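Local coordinates for flagellar hook protein FlgE (Caulobacter crescentus CB15, PDB 5AY6), which builds the bacterial flagellar hook, the flexible universal joint that probably carries motor rotation to the filament, at residues Y67-K72 with L126-A131; V93-D98 with V121-L126. All coordinates share one frame; numbering follows the deposited sequence.

In the fold
This chain is a middle fragment of the hook protein, and both contacts lie in the region assigned to the FlgE third domain. From the N terminus, the chain first lays down Tyr67-Lys72 on the central strand of a five-stranded antiparallel meander, then Val93-Asp98 on its last strand. It next makes the small hairpin of strands 111-113 and 120-122. Val121-Leu126, the end of that hairpin and the turn after it, closes interaction 2; the overlapping Leu126-Ala131 closes interaction 1. The shorter closure therefore lies within the longer one, with Leu126 common to both. Together they lay the hairpin's exit and the following loop against the sheet, where Val69, Ile97 and Ile128 share an apolar cluster.

Interaction 1. Residues Y67-K72 with L126-A131; sequences YLVDIK and LGIVNA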
loop_
_atom_site.group_PDB
_atom_site.type_symbol
_atom_site.label_atom_id
_atom_site.label_comp_id
_atom_site.label_asym_id
_atom_site.label_seq_id
_atom_site.Cartn_x
_atom_site.Cartn_y
_atom_site.Cartn_z
ATOM N N TYR A 67 -9.424 2.705 6.129
ATOM C CA TYR A 67 -9.431 1.434 5.417
ATOM C C TYR A 67 -10.475 1.463 4.300
ATOM O O TYR A 67 -11.483 2.163 4.404
ATOM C CB TYR A 67 -9.727 0.273 6.378
ATOM C CG TYR A 67 -8.842 0.222 7.608
ATOM C CD1 TYR A 67 -7.564 -0.327 7.549
ATOM C CD2 TYR A 67 -9.293 0.702 8.835
ATOM C CE1 TYR A 67 -6.753 -0.382 8.676
ATOM C CE2 TYR A 67 -8.485 0.647 9.969
ATOM C CZ TYR A 67 -7.219 0.104 9.882
ATOM O OH TYR A 67 -6.412 0.046 11.002
ATOM N N LEU A 68 -10.238 0.706 3.233
ATOM C CA LEU A 68 -11.251 0.545 2.194
ATOM C C LEU A 68 -12.165 -0.611 2.575
ATOM O O LEU A 68 -11.717 -1.574 3.198
ATOM C CB LEU A 68 -10.612 0.283 0.828
ATOM C CG LEU A 68 -9.605 1.314 0.319
ATOM C CD1 LEU A 68 -9.150 0.964 -1.092
ATOM C CD2 LEU A 68 -10.215 2.709 0.360
ATOM N N VAL A 69 -13.439 -0.515 2.201
ATOM C CA VAL A 69 -14.404 -1.571 2.496
ATOM C C VAL A 69 -15.239 -1.943 1.276
ATOM O O VAL A 69 -15.782 -1.069 0.594
ATOM C CB VAL A 69 -15.370 -1.160 3.628
ATOM C CG1 VAL A 69 -16.410 -2.251 3.863
ATOM C CG2 VAL A 69 -14.614 -0.863 4.908
ATOM N N ASP A 70 -15.337 -3.244 1.005
ATOM C CA ASP A 70 -16.275 -3.764 0.012
ATOM C C ASP A 70 -17.296 -4.669 0.689
ATOM O O ASP A 70 -16.934 -5.525 1.500
ATOM C CB ASP A 70 -15.553 -4.547 -1.089
ATOM C CG ASP A 70 -14.691 -3.665 -1.973
ATOM O OD1 ASP A 70 -15.183 -2.609 -2.429
ATOM O OD2 ASP A 70 -13.525 -4.038 -2.209
ATOM N N ILE A 71 -18.570 -4.478 0.362
ATOM C CA ILE A 71 -19.614 -5.395 0.813
ATOM C C ILE A 71 -20.090 -6.218 -0.378
ATOM O O ILE A 71 -20.541 -5.666 -1.387
ATOM C CB ILE A 71 -20.810 -4.662 1.438
ATOM C CG1 ILE A 71 -20.332 -3.600 2.432
ATOM C CG2 ILE A 71 -21.740 -5.662 2.115
ATOM C CD1 ILE A 71 -19.573 -4.165 3.601
ATOM N N LYS A 72 -19.978 -7.535 -0.266
ATOM C CA LYS A 72 -20.273 -8.404 -1.395
ATOM C C LYS A 72 -21.406 -9.380 -1.097
ATOM O O LYS A 72 -21.549 -9.871 0.025
ATOM C CB LYS A 72 -19.018 -9.173 -1.813
ATOM C CG LYS A 72 -17.863 -8.284 -2.254
ATOM C CD LYS A 72 -16.728 -9.108 -2.841
ATOM C CE LYS A 72 -15.577 -8.229 -3.299
ATOM N NZ LYS A 72 -14.515 -9.024 -3.984
ATOM N N LEU A 126 -22.741 -5.562 9.850
ATOM C CA LEU A 126 -21.631 -5.877 8.959
ATOM C C LEU A 126 -20.309 -5.946 9.720
ATOM O O LEU A 126 -19.283 -6.309 9.152
ATOM C CB LEU A 126 -21.530 -4.846 7.834
ATOM C CG LEU A 126 -22.757 -4.713 6.929
ATOM C CD1 LEU A 126 -22.510 -3.651 5.867
ATOM C CD2 LEU A 126 -23.100 -6.046 6.286
ATOM N N GLY A 127 -20.338 -5.596 11.003
ATOM C CA GLY A 127 -19.144 -5.638 11.832
ATOM C C GLY A 127 -18.249 -4.422 11.670
ATOM O O GLY A 127 -17.168 -4.352 12.258
ATOM N N ILE A 128 -18.699 -3.463 10.868
ATOM C CA ILE A 128 -17.947 -2.234 10.636
ATOM C C ILE A 128 -18.038 -1.363 11.883
ATOM O O ILE A 128 -17.125 -0.597 12.197
ATOM C CB ILE A 128 -18.475 -1.492 9.390
ATOM C CG1 ILE A 128 -18.182 -2.318 8.134
ATOM C CG2 ILE A 128 -17.838 -0.114 9.251
ATOM C CD1 ILE A 128 -19.177 -2.107 7.016
ATOM N N VAL A 129 -19.153 -1.506 12.590
ATOM C CA VAL A 129 -19.352 -0.893 13.895
ATOM C C VAL A 129 -19.542 -2.027 14.897
ATOM O O VAL A 129 -20.103 -3.064 14.552
ATOM C CB VAL A 129 -20.566 0.069 13.887
ATOM C CG1 VAL A 129 -21.121 0.283 15.285
ATOM C CG2 VAL A 129 -20.180 1.395 13.252
ATOM N N ASN A 130 -19.050 -1.852 16.120
ATOM C CA ASN A 130 -19.115 -2.910 17.124
ATOM C C ASN A 130 -19.910 -2.477 18.349
ATOM O O ASN A 130 -19.587 -1.479 18.991
ATOM C CB ASN A 130 -17.699 -3.333 17.528
ATOM C CG ASN A 130 -17.676 -4.578 18.395
ATOM O OD1 ASN A 130 -18.711 -5.196 18.650
ATOM N ND2 ASN A 130 -16.486 -4.959 18.845
ATOM N N ALA A 131 -20.952 -3.233 18.671
ATOM C CA ALA A 131 -21.814 -2.904 19.798
ATOM C C ALA A 131 -21.225 -3.402 21.114
ATOM O O ALA A 131 -21.545 -2.887 22.183
ATOM C CB ALA A 131 -23.201 -3.489 19.585
#
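The CD1 methyl of Ile71 touches both Leu126 and Ile128. Ile71 CD1 lies 3.7 Å from Leu126 CD1 and 4.0 Å from Ile128 CD1. These two loop methyls are themselves 3.8 Å apart (Leu126 CD1 to Ile128 CD1), so the three carbons close a compact triangle. The approaches differ: Ile71 and Ile128 reach toward each other tip to tip, whereas Leu126 comes in slantwise, its CD1 also passing 4.1 Å from Ile71 CG1. The bend in Ile71 explains the shared methyl. CG1 stands beside the backbone N, and a second torsion of -62° turns CD1 off the extended course toward the loop.

Val69, two residues earlier on the same face of the strand, supplies the second flank. Its CG1 is opposite the backbone N across the CA-CB bond (chi1 177°) and rests 4.2 Å from Ile128 CD1. The same Val69 CG1 is 3.7 Å from Ile71 CD1, so the branches of neighbouring strand residues make a continuous apolar surface. Ile128 reaches it with a nearly extended side chain, although its second torsion, 151°, departs noticeably from fully anti.

No hydrogen bond joins the two segments, and all four touching residues are buried. A polar tie to the sheet comes from Ile128 O, which is hydrogen-bonded to Tyr85 OH. On strand 45-53, Tyr48 touches Ile71 and Leu126, and Tyr52 touches Val69 and Ile128. Gly127, with positive phi, lies between Leu126 and Ile128, whose side chains both point toward the strand. The arrangement is the packing of a non-regular loop over one face of an antiparallel beta meander, forming part of the apolar core of the FlgE third domain.

Interaction 2. Residues V93-D98 with V121-L126; sequences VSSTID and VNLADL
Leu123 O is gripped by two backbone amides: Leu126 N at 3.0 Å and, probably, Ile128 N at 3.1 Å. These bonds curl the chain beyond strand 120-122 into a compact turn, which presents the Leu123 side chain to Ser95 and Ile97.

Leu123 divides its terminal fork between them. Its CD2 packs 4.3 Å from Ile97 CD1, an apolar meeting of methyls, while its CD1 lies 4.3 Å from Ser95 OG, an equally distant approach to a polar atom, and no bond. That hydroxyl oxygen is already engaged within its own segment, accepting a hydrogen bond from Ile97 N over 3.1 Å at 157°. Ser95 makes this possible by holding OG opposite its own N about CA-CB (chi1 169°), from where it reaches the amide two residues on. The bond thereby links the two residues that receive Leu123.

Nearby, Asp98 OD2 forms a salt bridge with Arg113 of the hairpin and accepts a hydrogen bond from Thr106 N in the connection before it. The sheet's last strand carries a classic beta bulge, where Val93 and Ser94 face Ala84, followed by an ST turn at Ser95, against which the loop leaving the hairpin packs.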
loop_
_atom_site.group_PDB
_atom_site.type_symbol
_atom_site.label_atom_id
_atom_site.label_comp_id
_atom_site.label_asym_id
_atom_site.label_seq_id
_atom_site.Cartn_x
_atom_site.Cartn_y
_atom_site.Cartn_z
ATOM N N VAL A 93 -15.386 7.064 12.950
ATOM C CA VAL A 93 -15.445 8.521 12.881
ATOM C C VAL A 93 -16.166 8.980 11.615
ATOM O O VAL A 93 -16.901 9.967 11.632
ATOM C CB VAL A 93 -14.025 9.138 12.938
ATOM C CG1 VAL A 93 -14.041 10.604 12.540
ATOM C CG2 VAL A 93 -13.445 8.979 14.334
ATOM N N SER A 94 -15.968 8.252 10.522
ATOM C CA SER A 94 -16.646 8.580 9.271
ATOM C C SER A 94 -16.711 7.379 8.336
ATOM O O SER A 94 -15.839 6.504 8.362
ATOM C CB SER A 94 -15.952 9.741 8.567
ATOM O OG SER A 94 -14.774 9.302 7.916
ATOM N N SER A 95 -17.758 7.351 7.513
ATOM C CA SER A 95 -17.955 6.307 6.512
ATOM C C SER A 95 -18.443 6.902 5.195
ATOM O O SER A 95 -19.331 7.753 5.187
ATOM C CB SER A 95 -18.961 5.262 7.003
ATOM O OG SER A 95 -19.345 4.392 5.945
ATOM N N THR A 96 -17.859 6.458 4.086
ATOM C CA THR A 96 -18.356 6.832 2.768
ATOM C C THR A 96 -18.945 5.622 2.054
ATOM O O THR A 96 -19.154 5.653 0.840
ATOM C CB THR A 96 -17.255 7.442 1.880
ATOM O OG1 THR A 96 -16.262 6.448 1.589
ATOM C CG2 THR A 96 -16.608 8.645 2.568
ATOM N N ILE A 97 -19.201 4.556 2.805
ATOM C CA ILE A 97 -19.789 3.353 2.222
ATOM C C ILE A 97 -21.177 3.663 1.691
ATOM O O ILE A 97 -22.028 4.198 2.403
ATOM C CB ILE A 97 -19.878 2.195 3.239
ATOM C CG1 ILE A 97 -18.516 1.930 3.879
ATOM C CG2 ILE A 97 -20.385 0.925 2.564
ATOM C CD1 ILE A 97 -18.554 0.853 4.955
ATOM N N ASP A 98 -21.396 3.331 0.426
ATOM C CA ASP A 98 -22.658 3.599 -0.249
ATOM C C ASP A 98 -22.828 2.519 -1.313
ATOM O O ASP A 98 -21.885 1.773 -1.578
ATOM C CB ASP A 98 -22.648 4.998 -0.872
ATOM C CG ASP A 98 -24.040 5.568 -1.070
ATOM O OD1 ASP A 98 -25.035 4.837 -0.876
ATOM O OD2 ASP A 98 -24.134 6.762 -1.423
ATOM N N VAL A 121 -28.659 -1.366 5.068
ATOM C CA VAL A 121 -28.365 -2.317 6.132
ATOM C C VAL A 121 -27.576 -1.594 7.213
ATOM O O VAL A 121 -26.980 -0.540 6.962
ATOM C CB VAL A 121 -27.570 -3.550 5.631
ATOM C CG1 VAL A 121 -28.363 -4.309 4.573
ATOM C CG2 VAL A 121 -26.215 -3.125 5.087
ATOM N N ASN A 122 -27.580 -2.151 8.419
ATOM C CA ASN A 122 -26.845 -1.550 9.522
ATOM C C ASN A 122 -25.369 -1.924 9.494
ATOM O O ASN A 122 -25.021 -3.102 9.378
ATOM C CB ASN A 122 -27.472 -1.959 10.857
ATOM C CG ASN A 122 -28.879 -1.416 11.026
ATOM O OD1 ASN A 122 -29.230 -0.384 10.448
ATOM N ND2 ASN A 122 -29.692 -2.109 11.811
ATOM N N LEU A 123 -24.505 -0.915 9.602
ATOM C CA LEU A 123 -23.062 -1.132 9.649
ATOM C C LEU A 123 -22.671 -2.090 10.775
ATOM O O LEU A 123 -21.712 -2.854 10.644
ATOM C CB LEU A 123 -22.315 0.196 9.824
ATOM C CG LEU A 123 -22.452 1.258 8.732
ATOM C CD1 LEU A 123 -21.558 2.447 9.051
ATOM C CD2 LEU A 123 -22.113 0.690 7.360
ATOM N N ALA A 124 -23.418 -2.047 11.875
ATOM C CA ALA A 124 -23.158 -2.922 13.015
ATOM C C ALA A 124 -23.371 -4.396 12.654
ATOM O O ALA A 124 -22.672 -5.276 13.158
ATOM C CB ALA A 124 -24.039 -2.532 14.193
ATOM N N ASP A 125 -24.339 -4.664 11.784
ATOM C CA ASP A 125 -24.593 -6.034 11.345
ATOM C C ASP A 125 -23.509 -6.510 10.379
ATOM O O ASP A 125 -23.370 -7.709 10.125
ATOM C CB ASP A 125 -25.974 -6.145 10.694
ATOM C CG ASP A 125 -27.104 -6.019 11.700
ATOM O OD1 ASP A 125 -26.959 -6.557 12.818
ATOM O OD2 ASP A 125 -28.131 -5.385 11.377
ATOM N N LEU A 126 -22.741 -5.562 9.850
ATOM C CA LEU A 126 -21.631 -5.877 8.959
ATOM C C LEU A 126 -20.309 -5.946 9.720
ATOM O O LEU A 126 -19.283 -6.309 9.152
ATOM C CB LEU A 126 -21.530 -4.846 7.834
ATOM C CG LEU A 126 -22.757 -4.713 6.929
ATOM C CD1 LEU A 126 -22.510 -3.651 5.867
ATOM C CD2 LEU A 126 -23.100 -6.046 6.286
#